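Local atomic coordinates of pantothenate synthetase (Francisella tularensis subsp. tularensis, PDB entry 5HG0), a protein that catalyses the ATP-dependent condensation of pantoate with beta-alanine to pantothenate, probably by way of a pantoyl-adenylate intermediate. Residues Ala34-His39 with Leu185-Arg190; Asn146-Glu151 with Ile174-Gln179. All coordinates share one frame; numbering follows the deposited sequence.

Contact 1: residues Ala34-His39 with Leu185-Arg190. With SAM (S-adenosylmethionine), chain D.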
ATOM      1  N   ALA B  34       8.132   7.722 -23.948  1.00 27.00           N
ATOM      2  CA  ALA B  34       7.837   8.800 -24.891  1.00 36.52           C
ATOM      3  C   ALA B  34       8.376  10.128 -24.360  1.00 38.38           C
ATOM      4  O   ALA B  34       7.637  11.069 -24.069  1.00 49.72           O
ATOM      5  CB  ALA B  34       6.337   8.882 -25.189  1.00 36.05           C
ATOM      6  N   LEU B  35       9.700  10.178 -24.234  1.00 28.50           N
ATOM      7  CA  LEU B  35      10.344  11.256 -23.498  1.00 28.81           C
ATOM      8  C   LEU B  35      10.300  12.566 -24.273  1.00 23.41           C
ATOM      9  O   LEU B  35      10.544  12.605 -25.482  1.00 24.95           O
ATOM     10  CB  LEU B  35      11.792  10.886 -23.184  1.00 28.36           C
ATOM     11  CG  LEU B  35      11.971   9.580 -22.410  1.00 28.20           C
ATOM     12  CD1 LEU B  35      13.439   9.337 -22.102  1.00 23.46           C
ATOM     13  CD2 LEU B  35      11.143   9.595 -21.132  1.00 29.15           C
ATOM     14  N   HIS B  36       9.982  13.644 -23.557  1.00 22.83           N
ATOM     15  CA  HIS B  36      10.029  14.990 -24.109  1.00 30.77           C
ATOM     16  C   HIS B  36      10.786  15.906 -23.154  1.00 26.25           C
ATOM     17  O   HIS B  36      11.338  15.438 -22.153  1.00 18.43           O
ATOM     18  CB  HIS B  36       8.617  15.515 -24.377  1.00 19.42           C
ATOM     19  CG  HIS B  36       7.662  15.300 -23.244  1.00 33.70           C
ATOM     20  ND1 HIS B  36       7.730  16.013 -22.066  1.00 32.40           N
ATOM     21  CD2 HIS B  36       6.614  14.452 -23.110  1.00 18.54           C
ATOM     22  CE1 HIS B  36       6.766  15.614 -21.257  1.00 25.63           C
ATOM     23  NE2 HIS B  36       6.074  14.668 -21.867  1.00 23.10           N
ATOM     24  N   ASN B  37      10.823  17.207 -23.449  1.00 31.21           N
ATOM     25  CA  ASN B  37      11.612  18.124 -22.632  1.00 26.30           C
ATOM     26  C   ASN B  37      11.063  18.271 -21.220  1.00 26.59           C
ATOM     27  O   ASN B  37      11.789  18.733 -20.334  1.00 36.20           O
ATOM     28  CB  ASN B  37      11.703  19.495 -23.303  1.00 20.13           C
ATOM     29  CG  ASN B  37      12.797  19.556 -24.351  1.00 28.48           C
ATOM     30  OD1 ASN B  37      13.714  18.734 -24.356  1.00 29.18           O
ATOM     31  ND2 ASN B  37      12.712  20.539 -25.239  1.00 31.28           N
ATOM     32  N   GLY B  38       9.804  17.900 -20.988  1.00 29.74           N
ATOM     33  CA  GLY B  38       9.314  17.831 -19.622  1.00 19.08           C
ATOM     34  C   GLY B  38      10.039  16.773 -18.813  1.00 24.27           C
ATOM     35  O   GLY B  38      10.511  17.035 -17.704  1.00 27.68           O
ATOM     36  N   HIS B  39      10.137  15.559 -19.363  1.00 24.35           N
ATOM     37  CA  HIS B  39      10.909  14.501 -18.716  1.00 21.88           C
ATOM     38  C   HIS B  39      12.371  14.899 -18.567  1.00 18.57           C
ATOM     39  O   HIS B  39      12.970  14.724 -17.500  1.00 18.03           O
ATOM     40  CB  HIS B  39      10.809  13.203 -19.516  1.00 27.47           C
ATOM     41  CG  HIS B  39       9.413  12.692 -19.676  1.00 23.17           C
ATOM     42  ND1 HIS B  39       8.750  12.711 -20.885  1.00 26.57           N
ATOM     43  CD2 HIS B  39       8.558  12.139 -18.786  1.00 26.00           C
ATOM     44  CE1 HIS B  39       7.546  12.190 -20.729  1.00 29.85           C
ATOM     45  NE2 HIS B  39       7.404  11.836 -19.465  1.00 26.51           N
ATOM     46  N   LEU B 185       0.900  25.635 -23.969  1.00 26.38           N
ATOM     47  CA  LEU B 185       0.473  24.244 -23.939  1.00 19.27           C
ATOM     48  C   LEU B 185       1.516  23.386 -23.231  1.00 20.91           C
ATOM     49  O   LEU B 185       2.687  23.387 -23.641  1.00 24.11           O
ATOM     50  CB  LEU B 185       0.249  23.732 -25.359  1.00 20.67           C
ATOM     51  CG  LEU B 185      -0.274  22.300 -25.507  1.00 28.55           C
ATOM     52  CD1 LEU B 185      -1.660  22.176 -24.893  1.00 26.09           C
ATOM     53  CD2 LEU B 185      -0.292  21.876 -26.967  1.00 28.52           C
ATOM     54  N   PRO B 186       1.151  22.666 -22.172  1.00 23.77           N
ATOM     55  CA  PRO B 186       2.129  21.811 -21.491  1.00 23.11           C
ATOM     56  C   PRO B 186       2.567  20.652 -22.373  1.00 33.66           C
ATOM     57  O   PRO B 186       1.755  20.024 -23.058  1.00 30.80           O
ATOM     58  CB  PRO B 186       1.371  21.318 -20.251  1.00 18.70           C
ATOM     59  CG  PRO B 186      -0.073  21.463 -20.600  1.00 17.50           C
ATOM     60  CD  PRO B 186      -0.153  22.672 -21.487  1.00 21.64           C
ATOM     61  N   LEU B 187       3.872  20.386 -22.362  1.00 29.00           N
ATOM     62  CA  LEU B 187       4.408  19.235 -23.074  1.00 32.71           C
ATOM     63  C   LEU B 187       3.821  17.954 -22.495  1.00 32.55           C
ATOM     64  O   LEU B 187       3.775  17.774 -21.275  1.00 42.56           O
ATOM     65  CB  LEU B 187       5.934  19.211 -22.977  1.00 25.87           C
ATOM     66  CG  LEU B 187       6.670  20.501 -23.346  1.00 27.93           C
ATOM     67  CD1 LEU B 187       8.175  20.309 -23.223  1.00 22.37           C
ATOM     68  CD2 LEU B 187       6.298  20.965 -24.739  1.00 32.02           C
ATOM     69  N   SER B 188       3.360  17.071 -23.374  1.00 27.51           N
ATOM     70  CA  SER B 188       2.695  15.853 -22.937  1.00 23.65           C
ATOM     71  C   SER B 188       2.858  14.792 -24.012  1.00 33.05           C
ATOM     72  O   SER B 188       2.782  15.094 -25.205  1.00 33.60           O
ATOM     73  CB  SER B 188       1.211  16.108 -22.648  1.00 25.51           C
ATOM     74  OG  SER B 188       0.579  14.939 -22.154  1.00 40.43           O
ATOM     75  N   SER B 189       3.087  13.549 -23.576  1.00 38.32           N
ATOM     76  CA  SER B 189       3.312  12.463 -24.524  1.00 31.89           C
ATOM     77  C   SER B 189       2.098  12.245 -25.418  1.00 29.32           C
ATOM     78  O   SER B 189       2.241  11.973 -26.617  1.00 25.79           O
ATOM     79  CB  SER B 189       3.661  11.176 -23.777  1.00 40.59           C
ATOM     80  OG  SER B 189       4.793  11.353 -22.944  1.00 38.46           O
ATOM     81  N   ARG B 190       0.893  12.368 -24.856  1.00 31.17           N
ATOM     82  CA  ARG B 190      -0.319  12.156 -25.638  1.00 40.22           C
ATOM     83  C   ARG B 190      -0.498  13.201 -26.733  1.00 43.59           C
ATOM     84  O   ARG B 190      -1.259  12.965 -27.677  1.00 40.47           O
ATOM     85  CB  ARG B 190      -1.544  12.141 -24.719  1.00 41.22           C
ATOM     86  CG  ARG B 190      -1.669  10.883 -23.867  1.00 49.64           C
ATOM     87  CD  ARG B 190      -2.886  10.943 -22.959  1.00 55.54           C
ATOM     88  NE  ARG B 190      -3.025   9.733 -22.153  1.00 50.12           N
ATOM     89  CZ  ARG B 190      -2.490   9.574 -20.946  1.00 41.87           C
ATOM     90  NH1 ARG B 190      -2.665   8.439 -20.285  1.00 39.14           N
ATOM     91  NH2 ARG B 190      -1.783  10.552 -20.400  1.00 35.54           N
TER
HETATM   92  N   SAM D 301       1.941   8.290 -13.808  1.00 48.11           N
HETATM   93  CA  SAM D 301       3.108   7.630 -14.388  1.00 60.37           C
HETATM   94  C   SAM D 301       3.753   6.652 -13.407  1.00 59.83           C
HETATM   95  O   SAM D 301       4.707   6.981 -12.702  1.00 64.23           O
HETATM   96  OXT SAM D 301       3.324   5.501 -13.301  1.00 43.76           O
HETATM   97  CB  SAM D 301       4.097   8.663 -14.930  1.00 63.91           C
HETATM   98  CG  SAM D 301       3.455   9.555 -15.987  1.00 64.85           C
HETATM   99  SD  SAM D 301       4.404  10.980 -16.588  1.00 47.50           S
HETATM  100  CE  SAM D 301       4.698  10.451 -18.297  1.00 10.59           C
HETATM  101  C5' SAM D 301       6.071  10.846 -15.886  1.00 43.13           C
HETATM  102  C4' SAM D 301       6.538  12.109 -15.157  1.00 32.68           C
HETATM  103  O4' SAM D 301       6.811  13.177 -16.053  1.00 44.72           O
HETATM  104  C3' SAM D 301       5.483  12.610 -14.182  1.00 41.45           C
HETATM  105  O3' SAM D 301       6.084  12.857 -12.936  1.00 24.05           O
HETATM  106  C2' SAM D 301       5.016  13.925 -14.761  1.00 37.95           C
HETATM  107  O2' SAM D 301       4.687  14.850 -13.753  1.00 36.04           O
HETATM  108  C1' SAM D 301       6.228  14.369 -15.558  1.00 34.65           C
HETATM  109  N9  SAM D 301       5.824  15.305 -16.621  1.00 32.60           N
HETATM  110  C8  SAM D 301       4.980  15.034 -17.667  1.00 30.82           C
HETATM  111  N7  SAM D 301       4.852  16.154 -18.413  1.00 31.40           N
HETATM  112  C5  SAM D 301       5.592  17.138 -17.854  1.00 30.37           C
HETATM  113  C6  SAM D 301       5.804  18.461 -18.213  1.00 32.40           C
HETATM  114  N6  SAM D 301       5.217  18.967 -19.294  1.00 31.86           N
HETATM  115  N1  SAM D 301       6.628  19.246 -17.436  1.00 32.74           N
HETATM  116  C2  SAM D 301       7.233  18.716 -16.314  1.00 25.09           C
HETATM  117  N3  SAM D 301       7.013  17.398 -15.963  1.00 36.09           N
HETATM  118  C4  SAM D 301       6.206  16.619 -16.724  1.00 37.47           C
HETATM  119  O   HOH W   1       3.808  12.853 -20.343  1.00 32.45           O
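Leu187 lays its backbone across the imidazole of His36, and this pairing shows how a nucleotide pocket can be built from a helix start and a loop distant in sequence. In van der Waals packing, the peptide group between Leu187 and Ser188 lies over one face of the His36 ring, toward its rim, while Leu187 CB makes an off-centre CH-pi contact 4.2 Å from the ring centroid. Beyond the ring, Leu187 CD1 meets Asn37 CB at 3.6 Å. ND1 of His39 sits over the centre of the opposite face, so the imidazole is sandwiched. The His36 chi1 of 47° places the ring between the N and C of its own residue, bringing ND1 to Gly38 N in a weak capping bond.

Among polar contacts, His36 N donates to His39 ND1 (3.1 Å) almost exactly in the His39 ring plane; the two histidines thus form a capping box. Ser189 OG approaches Ala34 O at 3.1 Å, although its proton has another acceptor within reach, and a water links Ser189 OG to His36 NE2.

The ligand lies among residues predicted to bind ATP. S-adenosylmethionine N6 donates to Leu187 O (2.7 Å), N7 lies at the His36 ring edge, and Gly38, lacking a side chain, leaves room for the adenine. His36-Asn37-Gly38-His39 is consistent with a HIGH-type nucleotide-binding motif, and His39 is the predicted proton donor.

Within the fold, segment 34-39 leads into helix 37-49 and packs Leu35 on helix 77-86, whereas Leu185 of the partner loop rests on helix 196-211 and strand 250-257.

Contact 2: residues Asn146-Glu151 with Ile174-Gln179; sequences NLYLGE and IVCPTQ. With SAM (S-adenosylmethionine), chain D.
Ile174 sets its CD1 methyl over one face of the Tyr148 ring, 4.1 Å from the centroid, while Cys176 SG lies near the ring plane at the edge. These neighbours belong to a parallel beta-alpha-beta unit of the Rossmann-like sheet, in which helix 154-166 connects strands 146-150 and 172-176. Tyr148 and Ile174 run side by side: with chi1 at -63°, CG stands anti to the carbonyl carbon, and the ring's CD2 meets Ile174 CB at 3.5 Å. The phenol oxygen is held by Glu49 and Asn50. CD1 of Ile174 also touches Asn146 OD1, whose amide ND2 is hydrogen-bonded to Asn50 OD1.

The backbones follow the parallel pattern. Ile174 uses both its N, to Leu147 O, and its O, to Leu149 N; Cys176 then bonds likewise to Leu149 O and Glu151 N. On the face bearing Leu149 and Val175, both side chains pack on Val157 of helix 154-166.

Past the strand ends, the Glu151 and Thr178 side chains cross at about a right angle. At the C-terminal ends of these strands the sheet meets the ligand: Gly150 N makes weak bonds to both ribose hydroxyls of S-adenosylmethionine. Gln179 grips the adenine with its backbone, O accepting from N6 and N donating to N1 at 2.9 Å, nearly straight at 176°.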
ATOM      1  N   ASN B 146      16.025  10.491  -3.615  1.00 38.81           N
ATOM      2  CA  ASN B 146      15.280  11.627  -4.135  1.00 32.43           C
ATOM      3  C   ASN B 146      14.343  11.165  -5.240  1.00 26.64           C
ATOM      4  O   ASN B 146      14.752  10.416  -6.132  1.00 27.99           O
ATOM      5  CB  ASN B 146      16.232  12.705  -4.664  1.00 31.02           C
ATOM      6  CG  ASN B 146      17.028  13.373  -3.559  1.00 34.18           C
ATOM      7  OD1 ASN B 146      16.461  13.864  -2.583  1.00 27.12           O
ATOM      8  ND2 ASN B 146      18.353  13.386  -3.704  1.00 24.63           N
ATOM      9  N   LEU B 147      13.094  11.618  -5.176  1.00 29.13           N
ATOM     10  CA  LEU B 147      12.086  11.328  -6.188  1.00 27.18           C
ATOM     11  C   LEU B 147      11.667  12.633  -6.849  1.00 27.15           C
ATOM     12  O   LEU B 147      11.328  13.600  -6.160  1.00 21.63           O
ATOM     13  CB  LEU B 147      10.873  10.631  -5.569  1.00 20.26           C
ATOM     14  CG  LEU B 147       9.663  10.411  -6.478  1.00 18.75           C
ATOM     15  CD1 LEU B 147       9.998   9.437  -7.594  1.00 19.92           C
ATOM     16  CD2 LEU B 147       8.459   9.932  -5.673  1.00 30.00           C
ATOM     17  N   TYR B 148      11.677  12.657  -8.178  1.00 20.67           N
ATOM     18  CA  TYR B 148      11.412  13.871  -8.940  1.00 18.98           C
ATOM     19  C   TYR B 148      10.093  13.733  -9.683  1.00 26.13           C
ATOM     20  O   TYR B 148       9.880  12.758 -10.411  1.00 25.93           O
ATOM     21  CB  TYR B 148      12.563  14.160  -9.905  1.00 16.16           C
ATOM     22  CG  TYR B 148      13.860  14.428  -9.171  1.00 26.11           C
ATOM     23  CD1 TYR B 148      14.670  13.379  -8.747  1.00 26.39           C
ATOM     24  CD2 TYR B 148      14.255  15.722  -8.869  1.00 24.68           C
ATOM     25  CE1 TYR B 148      15.846  13.617  -8.061  1.00 26.40           C
ATOM     26  CE2 TYR B 148      15.432  15.969  -8.185  1.00 30.34           C
ATOM     27  CZ  TYR B 148      16.221  14.912  -7.785  1.00 35.37           C
ATOM     28  OH  TYR B 148      17.387  15.154  -7.102  1.00 54.68           O
ATOM     29  N   LEU B 149       9.210  14.713  -9.487  1.00 21.96           N
ATOM     30  CA  LEU B 149       7.863  14.697 -10.034  1.00 18.13           C
ATOM     31  C   LEU B 149       7.578  16.017 -10.732  1.00 24.96           C
ATOM     32  O   LEU B 149       8.044  17.075 -10.298  1.00 27.75           O
ATOM     33  CB  LEU B 149       6.826  14.459  -8.930  1.00 16.74           C
ATOM     34  CG  LEU B 149       6.962  13.160  -8.133  1.00 22.41           C
ATOM     35  CD1 LEU B 149       6.012  13.165  -6.943  1.00 32.69           C
ATOM     36  CD2 LEU B 149       6.705  11.955  -9.017  1.00 17.14           C
ATOM     37  N   GLY B 150       6.811  15.950 -11.815  1.00 26.36           N
ATOM     38  CA  GLY B 150       6.425  17.143 -12.538  1.00 22.64           C
ATOM     39  C   GLY B 150       5.171  17.780 -11.962  1.00 22.00           C
ATOM     40  O   GLY B 150       4.285  17.102 -11.449  1.00 28.46           O
ATOM     41  N   GLU B 151       5.111  19.110 -12.062  1.00 32.63           N
ATOM     42  CA  GLU B 151       3.983  19.862 -11.526  1.00 34.18           C
ATOM     43  C   GLU B 151       2.712  19.677 -12.348  1.00 33.75           C
ATOM     44  O   GLU B 151       1.621  19.992 -11.858  1.00 28.19           O
ATOM     45  CB  GLU B 151       4.347  21.348 -11.453  1.00 48.69           C
ATOM     46  CG  GLU B 151       3.375  22.231 -10.682  1.00 54.30           C
ATOM     47  CD  GLU B 151       3.733  23.700 -10.789  1.00 69.82           C
ATOM     48  OE1 GLU B 151       3.667  24.412  -9.766  1.00 85.73           O
ATOM     49  OE2 GLU B 151       4.098  24.134 -11.902  1.00 71.51           O
ATOM     50  N   ILE B 174      10.995  15.997  -4.924  1.00 23.94           N
ATOM     51  CA  ILE B 174      11.344  17.255  -5.574  1.00 23.35           C
ATOM     52  C   ILE B 174      10.369  17.468  -6.722  1.00 29.49           C
ATOM     53  O   ILE B 174      10.343  16.684  -7.679  1.00 29.00           O
ATOM     54  CB  ILE B 174      12.794  17.254  -6.078  1.00 23.33           C
ATOM     55  CG1 ILE B 174      13.779  17.103  -4.912  1.00 34.51           C
ATOM     56  CG2 ILE B 174      13.087  18.523  -6.875  1.00 20.00           C
ATOM     57  CD1 ILE B 174      14.182  15.660  -4.622  1.00 36.98           C
ATOM     58  N   VAL B 175       9.558  18.516  -6.622  1.00 33.79           N
ATOM     59  CA  VAL B 175       8.558  18.839  -7.630  1.00 30.80           C
ATOM     60  C   VAL B 175       9.144  19.868  -8.584  1.00 32.72           C
ATOM     61  O   VAL B 175       9.758  20.851  -8.153  1.00 36.84           O
ATOM     62  CB  VAL B 175       7.265  19.363  -6.978  1.00 23.75           C
ATOM     63  CG1 VAL B 175       6.183  19.554  -8.029  1.00 19.86           C
ATOM     64  CG2 VAL B 175       6.816  18.417  -5.877  1.00 19.26           C
ATOM     65  N   CYS B 176       8.956  19.642  -9.884  1.00 37.26           N
ATOM     66  CA  CYS B 176       9.545  20.493 -10.901  1.00 35.29           C
ATOM     67  C   CYS B 176       8.460  21.218 -11.693  1.00 35.87           C
ATOM     68  O   CYS B 176       7.374  20.672 -11.912  1.00 31.77           O
ATOM     69  CB  CYS B 176      10.419  19.671 -11.857  1.00 37.55           C
ATOM     70  SG  CYS B 176      11.713  18.704 -11.030  1.00 44.06           S
ATOM     71  N   PRO B 177       8.726  22.450 -12.129  1.00 33.30           N
ATOM     72  CA  PRO B 177       7.708  23.214 -12.858  1.00 30.80           C
ATOM     73  C   PRO B 177       7.359  22.574 -14.193  1.00 33.81           C
ATOM     74  O   PRO B 177       8.167  21.876 -14.810  1.00 34.86           O
ATOM     75  CB  PRO B 177       8.367  24.585 -13.057  1.00 18.54           C
ATOM     76  CG  PRO B 177       9.832  24.324 -12.950  1.00 22.58           C
ATOM     77  CD  PRO B 177       9.968  23.221 -11.943  1.00 28.38           C
ATOM     78  N   THR B 178       6.129  22.826 -14.631  1.00 26.95           N
ATOM     79  CA  THR B 178       5.646  22.274 -15.889  1.00 27.17           C
ATOM     80  C   THR B 178       6.357  22.936 -17.065  1.00 21.95           C
ATOM     81  O   THR B 178       6.465  24.163 -17.130  1.00 23.18           O
ATOM     82  CB  THR B 178       4.134  22.473 -16.010  1.00 32.46           C
ATOM     83  OG1 THR B 178       3.485  21.957 -14.840  1.00 28.67           O
ATOM     84  CG2 THR B 178       3.595  21.765 -17.242  1.00 35.60           C
ATOM     85  N   GLN B 179       6.848  22.115 -17.988  1.00 25.99           N
ATOM     86  CA  GLN B 179       7.453  22.603 -19.218  1.00 19.92           C
ATOM     87  C   GLN B 179       6.362  22.839 -20.254  1.00 24.18           C
ATOM     88  O   GLN B 179       5.479  21.995 -20.439  1.00 23.41           O
ATOM     89  CB  GLN B 179       8.485  21.605 -19.742  1.00 19.59           C
ATOM     90  CG  GLN B 179       9.708  21.457 -18.850  1.00 34.50           C
ATOM     91  CD  GLN B 179      10.453  22.763 -18.663  1.00 32.11           C
ATOM     92  OE1 GLN B 179      10.853  23.407 -19.632  1.00 50.60           O
ATOM     93  NE2 GLN B 179      10.640  23.160 -17.411  1.00 29.18           N
TER
HETATM   94  N   SAM D 301       1.941   8.290 -13.808  1.00 48.11           N
HETATM   95  CA  SAM D 301       3.108   7.630 -14.388  1.00 60.37           C
HETATM   96  C   SAM D 301       3.753   6.652 -13.407  1.00 59.83           C
HETATM   97  O   SAM D 301       4.707   6.981 -12.702  1.00 64.23           O
HETATM   98  OXT SAM D 301       3.324   5.501 -13.301  1.00 43.76           O
HETATM   99  CB  SAM D 301       4.097   8.663 -14.930  1.00 63.91           C
HETATM  100  CG  SAM D 301       3.455   9.555 -15.987  1.00 64.85           C
HETATM  101  SD  SAM D 301       4.404  10.980 -16.588  1.00 47.50           S
HETATM  102  CE  SAM D 301       4.698  10.451 -18.297  1.00 10.59           C
HETATM  103  C5' SAM D 301       6.071  10.846 -15.886  1.00 43.13           C
HETATM  104  C4' SAM D 301       6.538  12.109 -15.157  1.00 32.68           C
HETATM  105  O4' SAM D 301       6.811  13.177 -16.053  1.00 44.72           O
HETATM  106  C3' SAM D 301       5.483  12.610 -14.182  1.00 41.45           C
HETATM  107  O3' SAM D 301       6.084  12.857 -12.936  1.00 24.05           O
HETATM  108  C2' SAM D 301       5.016  13.925 -14.761  1.00 37.95           C
HETATM  109  O2' SAM D 301       4.687  14.850 -13.753  1.00 36.04           O
HETATM  110  C1' SAM D 301       6.228  14.369 -15.558  1.00 34.65           C
HETATM  111  N9  SAM D 301       5.824  15.305 -16.621  1.00 32.60           N
HETATM  112  C8  SAM D 301       4.980  15.034 -17.667  1.00 30.82           C
HETATM  113  N7  SAM D 301       4.852  16.154 -18.413  1.00 31.40           N
HETATM  114  C5  SAM D 301       5.592  17.138 -17.854  1.00 30.37           C
HETATM  115  C6  SAM D 301       5.804  18.461 -18.213  1.00 32.40           C
HETATM  116  N6  SAM D 301       5.217  18.967 -19.294  1.00 31.86           N
HETATM  117  N1  SAM D 301       6.628  19.246 -17.436  1.00 32.74           N
HETATM  118  C2  SAM D 301       7.233  18.716 -16.314  1.00 25.09           C
HETATM  119  N3  SAM D 301       7.013  17.398 -15.963  1.00 36.09           N
HETATM  120  C4  SAM D 301       6.206  16.619 -16.724  1.00 37.47           C
HETATM  121  O   HOH W   2       1.533  23.061 -13.778  1.00 34.59           O

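From the N terminus, the chain first reaches 34-39, after strand 26-31 and at the start of helix 37-49. It then travels 145 residues before 185-190 returns to close contact 1. Contact 2 falls wholly within that excursion: 146-151 runs through the sheet as strand 146-150, 22 residues carry the chain through helix 154-166, and the segment 174-179 closes the smaller loop. The contacts therefore nest without crossing. Only a short run separates 179 from 185, and Leu187 N probably bonds to Gln179 O at 3.0 Å, joining the closing segments of the two contacts. Gln179 CG also packs on Gly38 CA. Together the two contacts tie the parallel sheet to helix 37-49 around one S-adenosylmethionine, which occupies the predicted ATP site.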